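Aldehyde dehydrogenase (PDB 5KF0) probably catalyses the NAD(P)-dependent oxidation of aldehydes to carboxylic acids, and binds NADPH. Local coordinates at residues A[9-12]-A[13-16]; A[61-64]-A[65-69]; A[72-75]-A[76-80]; A[247-250]-A[251-254]. All coordinates share one frame; numbering follows the deposited sequence.

Contact 1 (A[9-12]-A[13-16])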
ATOM      1  N   MET A   9      -1.956  24.831 -38.777  1.00 35.88           N
ATOM      2  CA  MET A   9      -3.179  24.962 -38.000  1.00 35.41           C
ATOM      3  C   MET A   9      -3.114  26.064 -36.952  1.00 34.83           C
ATOM      4  O   MET A   9      -4.106  26.271 -36.242  1.00 44.10           O
ATOM      5  CB  MET A   9      -3.528  23.631 -37.313  1.00 35.36           C
ATOM      6  CG  MET A   9      -3.759  22.468 -38.266  1.00 43.17           C
ATOM      7  SD  MET A   9      -5.256  22.630 -39.267  1.00 49.40           S
ATOM      8  CE  MET A   9      -6.528  22.306 -38.046  1.00 51.91           C
ATOM      9  N   LEU A  10      -1.992  26.774 -36.830  1.00 31.47           N
ATOM     10  CA  LEU A  10      -1.908  27.857 -35.854  1.00 27.73           C
ATOM     11  C   LEU A  10      -2.834  28.996 -36.266  1.00 23.10           C
ATOM     12  O   LEU A  10      -2.773  29.478 -37.401  1.00 27.43           O
ATOM     13  CB  LEU A  10      -0.466  28.356 -35.729  1.00 31.38           C
ATOM     14  CG  LEU A  10      -0.132  29.287 -34.558  1.00 34.28           C
ATOM     15  CD1 LEU A  10      -0.342  28.590 -33.223  1.00 35.45           C
ATOM     16  CD2 LEU A  10       1.304  29.800 -34.655  1.00 37.22           C
ATOM     17  N   LYS A  11      -3.709  29.410 -35.355  1.00 22.65           N
ATOM     18  CA  LYS A  11      -4.674  30.449 -35.670  1.00 24.59           C
ATOM     19  C   LYS A  11      -4.039  31.838 -35.551  1.00 20.76           C
ATOM     20  O   LYS A  11      -3.025  32.033 -34.874  1.00 19.82           O
ATOM     21  CB  LYS A  11      -5.894  30.327 -34.750  1.00 26.92           C
ATOM     22  CG  LYS A  11      -6.648  29.006 -34.927  1.00 36.66           C
ATOM     23  CD  LYS A  11      -7.986  28.991 -34.187  1.00 45.71           C
ATOM     24  CE  LYS A  11      -7.847  28.544 -32.736  1.00 48.15           C
ATOM     25  NZ  LYS A  11      -9.147  28.587 -31.991  1.00 44.44           N
ATOM     26  N   ASP A  12      -4.650  32.808 -36.241  1.00 23.34           N
ATOM     27  CA  ASP A  12      -4.187  34.190 -36.162  1.00 22.59           C
ATOM     28  C   ASP A  12      -4.449  34.793 -34.794  1.00 19.01           C
ATOM     29  O   ASP A  12      -3.703  35.681 -34.358  1.00 18.72           O
ATOM     30  CB  ASP A  12      -4.876  35.055 -37.218  1.00 26.43           C
ATOM     31  CG  ASP A  12      -4.351  34.816 -38.612  1.00 36.56           C
ATOM     32  OD1 ASP A  12      -3.283  34.185 -38.760  1.00 35.50           O
ATOM     33  OD2 ASP A  12      -5.007  35.283 -39.562  1.00 36.99           O
ATOM     34  N   THR A  13      -5.513  34.348 -34.121  1.00 17.13           N
ATOM     35  CA  THR A  13      -5.860  34.792 -32.777  1.00 16.23           C
ATOM     36  C   THR A  13      -6.371  33.602 -31.971  1.00 15.57           C
ATOM     37  O   THR A  13      -6.907  32.640 -32.531  1.00 19.14           O
ATOM     38  CB  THR A  13      -6.938  35.889 -32.765  1.00 22.57           C
ATOM     39  OG1 THR A  13      -8.179  35.338 -33.209  1.00 22.91           O
ATOM     40  CG2 THR A  13      -6.564  37.067 -33.673  1.00 22.41           C
ATOM     41  N   TYR A  14      -6.220  33.691 -30.645  1.00 17.47           N
ATOM     42  CA  TYR A  14      -6.738  32.715 -29.697  1.00 15.41           C
ATOM     43  C   TYR A  14      -7.498  33.427 -28.587  1.00 20.07           C
ATOM     44  O   TYR A  14      -7.103  34.520 -28.160  1.00 16.58           O
ATOM     45  CB  TYR A  14      -5.609  31.858 -29.062  1.00 16.31           C
ATOM     46  CG  TYR A  14      -5.023  30.848 -30.023  1.00 17.91           C
ATOM     47  CD1 TYR A  14      -5.447  29.520 -30.019  1.00 20.07           C
ATOM     48  CD2 TYR A  14      -4.065  31.224 -30.951  1.00 19.64           C
ATOM     49  CE1 TYR A  14      -4.919  28.601 -30.904  1.00 21.03           C
ATOM     50  CE2 TYR A  14      -3.530  30.309 -31.844  1.00 19.92           C
ATOM     51  CZ  TYR A  14      -3.965  29.001 -31.816  1.00 22.01           C
ATOM     52  OH  TYR A  14      -3.440  28.100 -32.711  1.00 23.85           O
ATOM     53  N   PRO A  15      -8.580  32.831 -28.093  1.00 17.30           N
ATOM     54  CA  PRO A  15      -9.250  33.358 -26.904  1.00 14.37           C
ATOM     55  C   PRO A  15      -8.569  32.839 -25.647  1.00 15.82           C
ATOM     56  O   PRO A  15      -7.715  31.950 -25.700  1.00 15.88           O
ATOM     57  CB  PRO A  15     -10.657  32.774 -27.032  1.00 14.56           C
ATOM     58  CG  PRO A  15     -10.381  31.382 -27.604  1.00 17.03           C
ATOM     59  CD  PRO A  15      -9.165  31.548 -28.523  1.00 19.22           C
ATOM     60  N   TYR A  16      -8.958  33.396 -24.505  1.00 15.65           N
ATOM     61  CA  TYR A  16      -8.686  32.690 -23.258  1.00 14.16           C
ATOM     62  C   TYR A  16      -9.942  31.939 -22.842  1.00 16.55           C
ATOM     63  O   TYR A  16     -11.006  32.090 -23.439  1.00 15.12           O
ATOM     64  CB  TYR A  16      -8.168  33.611 -22.135  1.00 14.58           C
ATOM     65  CG  TYR A  16      -8.998  34.793 -21.681  1.00 15.38           C
ATOM     66  CD1 TYR A  16     -10.267  34.626 -21.123  1.00 13.50           C
ATOM     67  CD2 TYR A  16      -8.475  36.081 -21.737  1.00 15.58           C
ATOM     68  CE1 TYR A  16     -11.005  35.719 -20.677  1.00 17.84           C
ATOM     69  CE2 TYR A  16      -9.204  37.168 -21.296  1.00 17.10           C
ATOM     70  CZ  TYR A  16     -10.465  36.987 -20.772  1.00 17.24           C
ATOM     71  OH  TYR A  16     -11.197  38.068 -20.329  1.00 19.14           O
TER
HETATM   72  O   HOH W   1      -4.868  25.970 -33.229  0.51 22.70           O
HETATM   73  O   HOH W   2      -9.432  31.303 -32.359  1.00 50.59           O
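K11 and Y14 meet where the N-terminal loop turns into strand 13-18. This strand belongs to the small mixed sheet formed by strands 21-23, 13-18, 39-43 and 29-32. The turn lies at the protein surface. T13 comes first. Its backbone O accepts a hydrogen bond from water 2, and the same water accepts one from K11 NZ at 2.8 Å. The lysine amine is thus tied back to the start of the strand through solvent. Y14 follows and carries most of the contact. Its CG lies anti to the carbonyl carbon (chi1 -73°), and the ring runs back beneath K11. K11 CB sits over one ring face, 4.1 Å from the ring centroid, in a CH-pi contact. The K11 chain crosses the ring at about a right angle and bends at chi3 (-87°). This brings K11 CE to 3.5 Å from Y14 CE1. L10 CD1 lies obliquely to the ring, 3.2 Å from Y14 OH. The buried ring also rests on T41 and V43 of strand 39-43 and on V192 and L195 of helix 192-202. The phenol oxygen closes the turn with two hydrogen bonds. Y14 OH donates to water 1, 2.6 Å from the water O, and that water donates in turn to M9 O. It also accepts the backbone N-H of K11, with K11 N 3.0 Å from Y14 OH and the bond nearly straight at 172°.

Contact 2 (A[61-64]-A[65-69])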
ATOM      1  N   ALA A  61     -17.777  25.766  -8.702  1.00 15.06           N
ATOM      2  CA  ALA A  61     -17.641  24.436  -9.287  1.00 16.81           C
ATOM      3  C   ALA A  61     -17.138  23.381  -8.310  1.00 15.13           C
ATOM      4  O   ALA A  61     -17.039  22.213  -8.694  1.00 15.26           O
ATOM      5  CB  ALA A  61     -16.694  24.480 -10.497  1.00 14.35           C
ATOM      6  N   VAL A  62     -16.807  23.751  -7.069  1.00 13.96           N
ATOM      7  CA  VAL A  62     -16.203  22.797  -6.135  1.00 16.27           C
ATOM      8  C   VAL A  62     -17.123  21.601  -5.893  1.00 15.23           C
ATOM      9  O   VAL A  62     -16.708  20.441  -6.013  1.00 16.06           O
ATOM     10  CB  VAL A  62     -15.830  23.506  -4.823  1.00 17.10           C
ATOM     11  CG1 VAL A  62     -15.520  22.479  -3.735  1.00 21.80           C
ATOM     12  CG2 VAL A  62     -14.621  24.405  -5.074  1.00 14.82           C
ATOM     13  N   LYS A  63     -18.381  21.858  -5.533  1.00 17.43           N
ATOM     14  CA  LYS A  63     -19.270  20.736  -5.228  1.00 16.78           C
ATOM     15  C   LYS A  63     -19.586  19.920  -6.479  1.00 15.16           C
ATOM     16  O   LYS A  63     -19.477  18.681  -6.424  1.00 16.36           O
ATOM     17  CB  LYS A  63     -20.529  21.243  -4.516  1.00 21.86           C
ATOM     18  CG  LYS A  63     -21.478  20.137  -4.075  1.00 26.79           C
ATOM     19  CD  LYS A  63     -22.505  20.683  -3.079  1.00 42.89           C
ATOM     20  CE  LYS A  63     -23.859  20.011  -3.232  1.00 49.02           C
ATOM     21  NZ  LYS A  63     -23.831  18.596  -2.780  1.00 52.17           N
ATOM     22  N   PRO A  64     -19.926  20.517  -7.627  1.00 15.08           N
ATOM     23  CA  PRO A  64     -20.157  19.687  -8.822  1.00 15.41           C
ATOM     24  C   PRO A  64     -18.955  18.839  -9.220  1.00 17.79           C
ATOM     25  O   PRO A  64     -19.122  17.678  -9.623  1.00 17.98           O
ATOM     26  CB  PRO A  64     -20.500  20.729  -9.894  1.00 21.77           C
ATOM     27  CG  PRO A  64     -21.088  21.864  -9.129  1.00 23.28           C
ATOM     28  CD  PRO A  64     -20.317  21.925  -7.855  1.00 17.57           C
ATOM     29  N   MET A  65     -17.742  19.386  -9.117  1.00 14.50           N
ATOM     30  CA  MET A  65     -16.549  18.602  -9.426  1.00 15.26           C
ATOM     31  C   MET A  65     -16.361  17.472  -8.426  1.00 16.49           C
ATOM     32  O   MET A  65     -16.009  16.351  -8.808  1.00 16.86           O
ATOM     33  CB  MET A  65     -15.311  19.506  -9.445  1.00 16.38           C
ATOM     34  CG  MET A  65     -15.181  20.332 -10.702  1.00 16.89           C
ATOM     35  SD  MET A  65     -15.003  19.286 -12.172  1.00 17.05           S
ATOM     36  CE  MET A  65     -13.407  18.549 -11.893  1.00 19.67           C
ATOM     37  N   ARG A  66     -16.594  17.753  -7.140  1.00 14.60           N
ATOM     38  CA  ARG A  66     -16.454  16.734  -6.105  0.62 16.87           C
ATOM     39  C   ARG A  66     -17.447  15.591  -6.301  1.00 19.16           C
ATOM     40  O   ARG A  66     -17.162  14.445  -5.934  1.00 22.47           O
ATOM     41  CB  ARG A  66     -16.643  17.376  -4.728  0.62 22.58           C
ATOM     42  CG  ARG A  66     -16.524  16.423  -3.556  0.62 25.43           C
ATOM     43  CD  ARG A  66     -16.695  17.141  -2.218  0.62 29.47           C
ATOM     44  NE  ARG A  66     -18.096  17.358  -1.845  0.62 31.01           N
ATOM     45  CZ  ARG A  66     -18.647  18.552  -1.644  0.62 33.79           C
ATOM     46  NH1 ARG A  66     -17.925  19.660  -1.788  0.62 31.11           N
ATOM     47  NH2 ARG A  66     -19.923  18.639  -1.295  0.62 34.96           N
ATOM     48  N   GLU A  67     -18.601  15.874  -6.880  1.00 15.81           N
ATOM     49  CA  GLU A  67     -19.625  14.851  -7.058  1.00 16.91           C
ATOM     50  C   GLU A  67     -19.478  14.065  -8.353  1.00 19.24           C
ATOM     51  O   GLU A  67     -20.160  13.050  -8.521  1.00 21.45           O
ATOM     52  CB  GLU A  67     -21.012  15.495  -6.988  1.00 20.02           C
ATOM     53  CG  GLU A  67     -21.305  16.031  -5.594  1.00 19.83           C
ATOM     54  CD  GLU A  67     -22.661  16.671  -5.470  1.00 31.42           C
ATOM     55  OE1 GLU A  67     -23.266  17.008  -6.507  1.00 36.85           O
ATOM     56  OE2 GLU A  67     -23.123  16.839  -4.322  1.00 33.95           O
ATOM     57  N   LEU A  68     -18.621  14.508  -9.261  1.00 15.58           N
ATOM     58  CA  LEU A  68     -18.376  13.785 -10.499  0.58 17.38           C
ATOM     59  C   LEU A  68     -17.794  12.408 -10.191  1.00 17.75           C
ATOM     60  O   LEU A  68     -16.730  12.325  -9.555  1.00 19.10           O
ATOM     61  CB  LEU A  68     -17.417  14.592 -11.366  0.58 19.34           C
ATOM     62  CG  LEU A  68     -17.484  14.499 -12.886  0.58 20.94           C
ATOM     63  CD1 LEU A  68     -18.860  14.930 -13.366  0.58 21.73           C
ATOM     64  CD2 LEU A  68     -16.398  15.385 -13.482  0.58 19.72           C
ATOM     65  N   PRO A  69     -18.426  11.319 -10.623  1.00 15.78           N
ATOM     66  CA  PRO A  69     -17.880   9.989 -10.320  1.00 18.20           C
ATOM     67  C   PRO A  69     -16.552   9.755 -11.019  1.00 17.90           C
ATOM     68  O   PRO A  69     -16.233  10.366 -12.038  1.00 15.67           O
ATOM     69  CB  PRO A  69     -18.947   9.022 -10.847  1.00 21.79           C
ATOM     70  CG  PRO A  69     -20.155   9.849 -11.077  1.00 22.78           C
ATOM     71  CD  PRO A  69     -19.695  11.236 -11.370  1.00 16.56           C
TER
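K63 and R66 fold over each other through their torsions. K63 CG is anti to the backbone N (chi1 -176°). R66 also starts anti, then bends at chi3 (82°). The R66 guanidinium therefore turns back along the helix, and one of its faces lies over K63 CA. R66 NH1 is 3.8 Å from K63 CA, and R66 NH2 is 3.5 Å from K63 CG. V62 CG1 stands at the edge of the same group, near its plane. R66 is deposited in two conformers, and this account holds for one of them. K63 NZ forms a salt bridge with E67 OE2 one turn on, but the modelled distance is implausibly short and its length is doubtful. The backbone is held by ordinary i to i+4 bonds, such as R66 N to V62 O at 2.9 Å. The bond from L68 N to P64 O is weak. R66 NH2 also makes a salt bridge to E433 of the second subunit, so the helix lies at a subunit interface. In its own chain, short helix 62-67 follows helix 48-60 and precedes helix 70-86. R66 touches V150 and P151 of strand 143-151, while M65 packs on P207 and A210 in loops.

Contact 3 (A[72-75]-A[76-80])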
ATOM      1  N   ARG A  72     -16.427   9.219 -14.744  1.00 12.67           N
ATOM      2  CA  ARG A  72     -16.662  10.420 -15.543  0.59 12.96           C
ATOM      3  C   ARG A  72     -15.395  11.260 -15.653  1.00 14.28           C
ATOM      4  O   ARG A  72     -15.095  11.799 -16.728  1.00 15.06           O
ATOM      5  CB  ARG A  72     -17.801  11.250 -14.945  0.59 17.68           C
ATOM      6  CG  ARG A  72     -19.211  10.702 -15.188  0.59 23.69           C
ATOM      7  CD  ARG A  72     -19.792  11.169 -16.532  0.59 28.10           C
ATOM      8  NE  ARG A  72     -19.782  12.627 -16.680  0.59 30.00           N
ATOM      9  CZ  ARG A  72     -20.785  13.425 -16.322  0.59 34.16           C
ATOM     10  NH1 ARG A  72     -21.886  12.914 -15.793  0.59 37.29           N
ATOM     11  NH2 ARG A  72     -20.687  14.737 -16.495  0.59 29.90           N
ATOM     12  N   ARG A  73     -14.647  11.397 -14.543  1.00 11.54           N
ATOM     13  CA  ARG A  73     -13.363  12.093 -14.599  0.53 10.86           C
ATOM     14  C   ARG A  73     -12.416  11.382 -15.550  1.00 11.56           C
ATOM     15  O   ARG A  73     -11.731  12.019 -16.357  1.00 12.36           O
ATOM     16  CB  ARG A  73     -12.739  12.188 -13.204  0.53 13.03           C
ATOM     17  CG  ARG A  73     -13.558  13.004 -12.202  0.53 13.23           C
ATOM     18  CD  ARG A  73     -12.993  12.844 -10.794  0.53 13.91           C
ATOM     19  NE  ARG A  73     -13.869  13.398  -9.766  0.53 15.08           N
ATOM     20  CZ  ARG A  73     -13.535  13.473  -8.482  0.53 18.12           C
ATOM     21  NH1 ARG A  73     -12.346  13.038  -8.090  0.53 15.07           N
ATOM     22  NH2 ARG A  73     -14.377  13.982  -7.589  0.53 21.68           N
ATOM     23  N   GLN A  74     -12.376  10.052 -15.475  1.00 11.45           N
ATOM     24  CA  GLN A  74     -11.574   9.284 -16.422  1.00 12.30           C
ATOM     25  C   GLN A  74     -11.994   9.558 -17.863  1.00 11.49           C
ATOM     26  O   GLN A  74     -11.143   9.690 -18.754  1.00 13.32           O
ATOM     27  CB  GLN A  74     -11.696   7.796 -16.109  1.00 14.01           C
ATOM     28  CG  GLN A  74     -10.813   6.931 -17.003  1.00 13.25           C
ATOM     29  CD  GLN A  74     -10.970   5.451 -16.713  1.00 13.76           C
ATOM     30  OE1 GLN A  74     -12.059   4.901 -16.830  1.00 14.14           O
ATOM     31  NE2 GLN A  74      -9.878   4.803 -16.323  1.00 11.48           N
ATOM     32  N   ALA A  75     -13.309   9.630 -18.123  1.00 12.16           N
ATOM     33  CA  ALA A  75     -13.772   9.847 -19.489  1.00 12.03           C
ATOM     34  C   ALA A  75     -13.315  11.197 -20.025  1.00 11.85           C
ATOM     35  O   ALA A  75     -13.000  11.326 -21.216  1.00 13.94           O
ATOM     36  CB  ALA A  75     -15.297   9.737 -19.550  1.00 14.13           C
ATOM     37  N   VAL A  76     -13.301  12.222 -19.166  1.00 13.47           N
ATOM     38  CA  VAL A  76     -12.787  13.531 -19.567  1.00 10.81           C
ATOM     39  C   VAL A  76     -11.325  13.414 -19.966  1.00 13.60           C
ATOM     40  O   VAL A  76     -10.904  13.917 -21.015  1.00 12.87           O
ATOM     41  CB  VAL A  76     -12.983  14.556 -18.434  1.00 12.84           C
ATOM     42  CG1 VAL A  76     -12.184  15.813 -18.721  1.00 13.91           C
ATOM     43  CG2 VAL A  76     -14.472  14.893 -18.274  1.00 16.25           C
ATOM     44  N   LEU A  77     -10.534  12.721 -19.144  1.00 11.31           N
ATOM     45  CA  LEU A  77      -9.112  12.557 -19.450  1.00 11.54           C
ATOM     46  C   LEU A  77      -8.909  11.761 -20.736  1.00 15.64           C
ATOM     47  O   LEU A  77      -8.031  12.091 -21.547  1.00 12.45           O
ATOM     48  CB  LEU A  77      -8.406  11.884 -18.269  1.00 10.73           C
ATOM     49  CG  LEU A  77      -8.340  12.809 -17.041  1.00 10.81           C
ATOM     50  CD1 LEU A  77      -8.128  12.017 -15.740  1.00 11.83           C
ATOM     51  CD2 LEU A  77      -7.249  13.860 -17.222  1.00 12.86           C
ATOM     52  N   ASP A  78      -9.722  10.721 -20.944  1.00 12.63           N
ATOM     53  CA  ASP A  78      -9.613   9.922 -22.161  1.00 10.73           C
ATOM     54  C   ASP A  78      -9.961  10.739 -23.395  1.00 12.23           C
ATOM     55  O   ASP A  78      -9.363  10.539 -24.460  1.00 13.77           O
ATOM     56  CB  ASP A  78     -10.526   8.701 -22.091  1.00 11.95           C
ATOM     57  CG  ASP A  78     -10.088   7.702 -21.051  1.00 15.91           C
ATOM     58  OD1 ASP A  78      -8.886   7.696 -20.697  1.00 14.93           O
ATOM     59  OD2 ASP A  78     -10.946   6.914 -20.595  1.00 16.50           O
ATOM     60  N   HIS A  79     -10.955  11.636 -23.287  1.00 11.88           N
ATOM     61  CA  HIS A  79     -11.263  12.526 -24.402  1.00 14.12           C
ATOM     62  C   HIS A  79     -10.059  13.377 -24.774  1.00 14.94           C
ATOM     63  O   HIS A  79      -9.763  13.564 -25.962  1.00 14.45           O
ATOM     64  CB  HIS A  79     -12.431  13.448 -24.064  1.00 12.69           C
ATOM     65  CG  HIS A  79     -12.780  14.389 -25.177  1.00 16.48           C
ATOM     66  ND1 HIS A  79     -13.488  13.993 -26.292  1.00 24.55           N
ATOM     67  CD2 HIS A  79     -12.499  15.703 -25.358  1.00 18.38           C
ATOM     68  CE1 HIS A  79     -13.637  15.024 -27.107  1.00 21.78           C
ATOM     69  NE2 HIS A  79     -13.055  16.074 -26.561  1.00 18.15           N
ATOM     70  N   CYS A  80      -9.365  13.913 -23.763  1.00 12.62           N
ATOM     71  CA  CYS A  80      -8.148  14.679 -23.999  1.00 12.35           C
ATOM     72  C   CYS A  80      -7.095  13.843 -24.718  1.00 14.76           C
ATOM     73  O   CYS A  80      -6.514  14.288 -25.712  1.00 13.99           O
ATOM     74  CB  CYS A  80      -7.589  15.201 -22.678  1.00 11.57           C
ATOM     75  SG  CYS A  80      -8.629  16.475 -21.910  1.00 14.88           S
TER
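D78 folds back over Q74, one turn earlier on helix 70-86. D78 CB lies 3.5 Å from Q74 O. D78 CG is anti to its own carbonyl carbon (chi1 -68°), which holds the carboxylate beside that same oxygen, with CG 3.2 Å from Q74 O. At the tip the two oxygens part. D78 OD1 accepts a hydrogen bond from S121 OG. D78 OD2 is 3.6 Å from Q74 CG and forms a salt bridge with R118 of the fourth subunit. OD2 also comes near Q74 O, a pair of acceptors with no bond between them; the positive charge of R118 would probably ease their crowding. The Q74 chain is extended, and its amide plane is turned 29° from the carboxylate. Q74 NE2 donates to S121 O and to E122 of the fourth subunit. Beneath the side chains, D78 N bonds Q74 O at 2.8 Å. The two side chains thus form one polar patch at a subunit interface. Other faces of helix 70-86 look into the chain. L77 packs against helices 103-123 and 164-178. V76 touches L201 of helix 192-202, where H79 meets V200.

Contact 4 (A[247-250]-A[251-254])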
ATOM      1  N   GLU A 247       6.373  33.025   0.003  1.00 11.31           N
ATOM      2  CA  GLU A 247       6.279  34.017   1.075  1.00 11.85           C
ATOM      3  C   GLU A 247       4.982  34.813   1.020  1.00 16.90           C
ATOM      4  O   GLU A 247       4.549  35.352   2.045  1.00 17.26           O
ATOM      5  CB  GLU A 247       7.456  34.991   1.008  1.00 18.45           C
ATOM      6  CG  GLU A 247       8.817  34.363   1.209  1.00 30.21           C
ATOM      7  CD  GLU A 247       9.930  35.395   1.210  1.00 49.74           C
ATOM      8  OE1 GLU A 247       9.772  36.446   0.547  1.00 53.30           O
ATOM      9  OE2 GLU A 247      10.958  35.157   1.878  1.00 53.80           O
ATOM     10  N   LYS A 248       4.372  34.937  -0.157  1.00 14.71           N
ATOM     11  CA  LYS A 248       3.184  35.760  -0.344  1.00 15.51           C
ATOM     12  C   LYS A 248       1.898  34.945  -0.400  1.00 14.65           C
ATOM     13  O   LYS A 248       0.816  35.523  -0.552  1.00 13.88           O
ATOM     14  CB  LYS A 248       3.303  36.582  -1.635  1.00 16.09           C
ATOM     15  CG  LYS A 248       4.429  37.598  -1.667  1.00 20.51           C
ATOM     16  CD  LYS A 248       4.569  38.143  -3.082  1.00 31.63           C
ATOM     17  CE  LYS A 248       5.185  39.526  -3.100  1.00 47.95           C
ATOM     18  NZ  LYS A 248       4.202  40.558  -2.656  1.00 55.62           N
ATOM     19  N   ALA A 249       1.989  33.621  -0.288  1.00 13.05           N
ATOM     20  CA  ALA A 249       0.854  32.758  -0.609  1.00 13.00           C
ATOM     21  C   ALA A 249      -0.256  32.799   0.430  1.00 13.54           C
ATOM     22  O   ALA A 249      -1.390  32.426   0.112  1.00 15.30           O
ATOM     23  CB  ALA A 249       1.329  31.314  -0.767  1.00 11.15           C
ATOM     24  N   GLY A 250       0.030  33.223   1.657  1.00 13.71           N
ATOM     25  CA  GLY A 250      -1.008  33.185   2.674  1.00 13.53           C
ATOM     26  C   GLY A 250      -1.251  31.783   3.209  1.00 14.86           C
ATOM     27  O   GLY A 250      -0.305  31.010   3.392  1.00 15.46           O
ATOM     28  N   LYS A 251      -2.520  31.429   3.435  1.00 13.41           N
ATOM     29  CA  LYS A 251      -2.841  30.167   4.104  1.00 13.28           C
ATOM     30  C   LYS A 251      -2.738  28.940   3.208  1.00 14.99           C
ATOM     31  O   LYS A 251      -2.592  27.820   3.728  1.00 13.54           O
ATOM     32  CB  LYS A 251      -4.255  30.236   4.684  1.00 10.40           C
ATOM     33  CG  LYS A 251      -4.452  31.343   5.713  1.00 12.56           C
ATOM     34  CD  LYS A 251      -5.868  31.300   6.314  1.00 15.28           C
ATOM     35  CE  LYS A 251      -6.072  32.396   7.359  1.00 19.25           C
ATOM     36  NZ  LYS A 251      -7.521  32.568   7.694  1.00 22.14           N
ATOM     37  N   LYS A 252      -2.831  29.110   1.893  1.00 12.59           N
ATOM     38  CA  LYS A 252      -2.920  27.970   0.987  1.00 12.10           C
ATOM     39  C   LYS A 252      -1.674  27.092   1.064  1.00 11.86           C
ATOM     40  O   LYS A 252      -0.574  27.543   1.399  1.00 12.56           O
ATOM     41  CB  LYS A 252      -3.116  28.452  -0.455  1.00 12.45           C
ATOM     42  CG  LYS A 252      -1.977  29.352  -0.953  1.00 10.74           C
ATOM     43  CD  LYS A 252      -2.156  29.834  -2.404  1.00 12.68           C
ATOM     44  CE  LYS A 252      -3.431  30.663  -2.591  1.00 13.70           C
ATOM     45  NZ  LYS A 252      -3.504  31.918  -1.771  1.00 14.11           N
ATOM     46  N   LYS A 253      -1.864  25.819   0.743  1.00  9.84           N
ATOM     47  CA  LYS A 253      -0.741  24.921   0.513  1.00 11.32           C
ATOM     48  C   LYS A 253       0.057  25.376  -0.705  1.00 13.03           C
ATOM     49  O   LYS A 253      -0.501  25.907  -1.670  1.00 12.84           O
ATOM     50  CB  LYS A 253      -1.265  23.501   0.299  1.00 13.98           C
ATOM     51  CG  LYS A 253      -0.181  22.456   0.109  1.00 18.33           C
ATOM     52  CD  LYS A 253      -0.794  21.076  -0.013  1.00 27.10           C
ATOM     53  CE  LYS A 253       0.273  20.000  -0.154  1.00 31.88           C
ATOM     54  NZ  LYS A 253       1.193  19.957   1.019  1.00 32.14           N
ATOM     55  N   VAL A 254       1.376  25.178  -0.653  1.00 10.75           N
ATOM     56  CA  VAL A 254       2.273  25.582  -1.729  1.00  9.97           C
ATOM     57  C   VAL A 254       3.099  24.383  -2.164  1.00 10.94           C
ATOM     58  O   VAL A 254       3.699  23.701  -1.323  1.00 13.37           O
ATOM     59  CB  VAL A 254       3.201  26.733  -1.295  1.00 12.59           C
ATOM     60  CG1 VAL A 254       4.197  27.064  -2.409  1.00 14.78           C
ATOM     61  CG2 VAL A 254       2.379  27.958  -0.933  1.00 12.42           C
TER
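A249 meets K252 and V254 at the turn that leads from helix 239-248 into strand 253-257. This is the second half of the beta-alpha-beta unit that begins with strand 232-236, within a largely parallel sheet of the Rossmann type. The tight part is the inner side of the turn. A249 CB points into it and lies 3.5 Å from V254 CG2 on the strand. It also lies 3.8 Å from K252 CG. K252 is a buried lysine, and it curls round the end of the A249 peptide. Its CG sits between the backbone N and the carbonyl carbon (chi1 59°), and the chain bends again at chi3 and chi4. That path keeps K252 CG 3.3 Å from A249 O and brings the amine back to the same oxygen. On the outer side the two segments touch little; K251 is exposed and turns to the second subunit. G250 has no side chain, and its positive phi (76°) lets the chain leave the helix sharply. K251 extends away from the turn, touching G250 C with CB. The amine of K251 belongs to the subunit interface, in a salt bridge to D459 and a cation-pi contact with W243, both of the second subunit. K246 of that subunit also donates to G250 O and K252 O. By contrast, the buried K252 amine is held by three carbonyl oxygens. Two are T225 O and D227 O. The third is A249 O, 2.9 Å from K252 NZ, with the amine in the carbonyl plane.

The four contacts, each local, come in series along the chain. Contact 1 stands apart at the N-terminal sheet, its centre about 24 Å from that of contact 3 and about 34 Å from that of contact 4. Contacts 2 and 3 lie on consecutive helices, 62-67 and 70-86, with centres about 14 Å apart. They touch through R73, whose NH2 makes a weak hydrogen bond to M65 O. Contact 4 lies about 13 Å from contact 2 between nearest atoms, at the start of strand 253-257, an inner strand of the six-stranded sheet. Contacts 2 and 4 both reach the second subunit, and contact 3 reaches the fourth. Three of the four thus help build the assembly.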